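Local coordinates for tail fiber protein (Acinetobacter phage AM24, PDB 5W5P), which forms the trimeric tailspike of the phage, which probably recognises and cleaves the capsular polysaccharide of its Acinetobacter host, at the interface of chains A and B. Coordinates in Å, arbitrary orientation; residue numbers count along the deposited sequence, not the author numbering. Chains: chain A/B, Tail fiber protein.

The interface of chains A and B. Residues chain A 19, 31, 34, 38; chain B 24-25, 30, 33.
A:Asn34 and B:Asp24, the two residues that bury most surface here, meet where helix 30-35 of chain A faces a loop of chain B near the N-terminal end of the tailspike trimer. A:Asn34 donates from its amide nitrogen ND2 in two directions. One bond runs to B:Gln30 OE1 at 2.7 Å, nearly straight (173° at the hydrogen) and in the plane of the asparagine amide; the other reaches B:Asp24 OD1 at 3.2 Å, on the anti side and tilted out of the carboxylate plane. B:Gln30 NE2 returns a bond to A:Asn34 OD1 (3.2 Å), so the two primary amides bond reciprocally, each giving an N-H and taking one, although their planes are 42° apart. Because B:Asp24 OD1 can only accept, it sets which end of the asparagine amide is nitrogen, and the pairing carries that choice on to B:Gln30. B:Val33 CG1 packs against A:Asn34 CG at 3.8 Å, flanking the pair.

B:Asp24 OD1 also accepts from A:Gln31 NE2 (3.1 Å), which approaches from the face opposite to A:Asn34, above the carboxylate plane. A chi1 of -174° swings the A:Gln31 chain away from its own main-chain nitrogen, and a bend at chi2 turns the amide towards the B:Asp24–B:Ser25 loop, where OE1 takes the backbone N-H of B:Ser25 at 2.9 Å. The lysine chain of A:Lys38, extended beyond CG, brings its ammonium to the other carboxylate oxygen in a salt bridge, which should favour a charged aspartate: NZ lies 2.5 Å from B:Asp24 OD2, on its syn lone pair.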
loop_
_atom_site.group_PDB
_atom_site.type_symbol
_atom_site.label_atom_id
_atom_site.label_comp_id
_atom_site.label_asym_id
_atom_site.label_seq_id
_atom_site.Cartn_x
_atom_site.Cartn_y
_atom_site.Cartn_z
ATOM N N ALA A 19 -52.288 -30.688 -40.187
ATOM C CA ALA A 19 -51.364 -29.643 -40.613
ATOM C C ALA A 19 -50.416 -30.115 -41.707
ATOM O O ALA A 19 -49.911 -29.287 -42.472
ATOM C CB ALA A 19 -50.565 -29.125 -39.418
ATOM N N GLN A 31 -46.971 -28.794 -40.822
ATOM C CA GLN A 31 -46.536 -29.611 -39.696
ATOM C C GLN A 31 -45.043 -29.444 -39.438
ATOM O O GLN A 31 -44.617 -29.340 -38.285
ATOM C CB GLN A 31 -46.876 -31.079 -39.941
ATOM C CG GLN A 31 -46.594 -31.970 -38.746
ATOM C CD GLN A 31 -47.224 -31.446 -37.474
ATOM O OE1 GLN A 31 -48.450 -31.397 -37.346
ATOM N NE2 GLN A 31 -46.390 -31.046 -36.523
ATOM N N ASN A 34 -44.580 -26.113 -37.853
ATOM C CA ASN A 34 -44.965 -26.182 -36.446
ATOM C C ASN A 34 -43.904 -26.882 -35.609
ATOM O O ASN A 34 -43.690 -26.517 -34.448
ATOM C CB ASN A 34 -46.309 -26.898 -36.295
ATOM C CG ASN A 34 -47.464 -26.111 -36.883
ATOM O OD1 ASN A 34 -47.286 -24.990 -37.365
ATOM N ND2 ASN A 34 -48.660 -26.701 -36.854
ATOM N N LYS A 38 -41.220 -27.128 -31.289
ATOM C CA LYS A 38 -41.327 -28.293 -30.418
ATOM C C LYS A 38 -39.971 -28.943 -30.159
ATOM O O LYS A 38 -39.921 -30.109 -29.753
ATOM C CB LYS A 38 -42.285 -29.325 -31.017
ATOM C CG LYS A 38 -43.614 -28.769 -31.494
ATOM C CD LYS A 38 -44.385 -29.838 -32.251
ATOM C CE LYS A 38 -45.872 -29.559 -32.254
ATOM N NZ LYS A 38 -46.644 -30.733 -32.754
ATOM N N ASP B 24 -52.805 -29.869 -35.433
ATOM C CA ASP B 24 -51.388 -30.180 -35.321
ATOM C C ASP B 24 -51.226 -31.573 -34.726
ATOM O O ASP B 24 -52.095 -32.057 -33.995
ATOM C CB ASP B 24 -50.689 -29.125 -34.455
ATOM C CG ASP B 24 -49.263 -29.498 -34.090
ATOM O OD1 ASP B 24 -48.351 -29.222 -34.899
ATOM O OD2 ASP B 24 -49.047 -30.043 -32.987
ATOM N N SER B 25 -50.103 -32.223 -35.052
ATOM C CA SER B 25 -49.885 -33.604 -34.621
ATOM C C SER B 25 -49.986 -33.775 -33.108
ATOM O O SER B 25 -50.264 -34.885 -32.641
ATOM C CB SER B 25 -48.524 -34.104 -35.120
ATOM O OG SER B 25 -47.468 -33.270 -34.686
ATOM N N GLN B 30 -54.262 -25.566 -35.035
ATOM C CA GLN B 30 -53.259 -24.636 -35.542
ATOM C C GLN B 30 -53.393 -23.270 -34.889
ATOM O O GLN B 30 -52.384 -22.596 -34.651
ATOM C CB GLN B 30 -53.369 -24.502 -37.060
ATOM C CG GLN B 30 -52.347 -23.558 -37.671
ATOM C CD GLN B 30 -50.936 -24.100 -37.584
ATOM O OE1 GLN B 30 -50.689 -25.260 -37.908
ATOM N NE2 GLN B 30 -50.000 -23.263 -37.139
ATOM N N VAL B 33 -51.477 -23.442 -31.780
ATOM C CA VAL B 33 -50.057 -23.381 -32.112
ATOM C C VAL B 33 -49.650 -21.949 -32.431
ATOM O O VAL B 33 -48.613 -21.463 -31.966
ATOM C CB VAL B 33 -49.744 -24.334 -33.282
ATOM C CG1 VAL B 33 -48.509 -23.870 -34.041
ATOM C CG2 VAL B 33 -49.568 -25.759 -32.782
#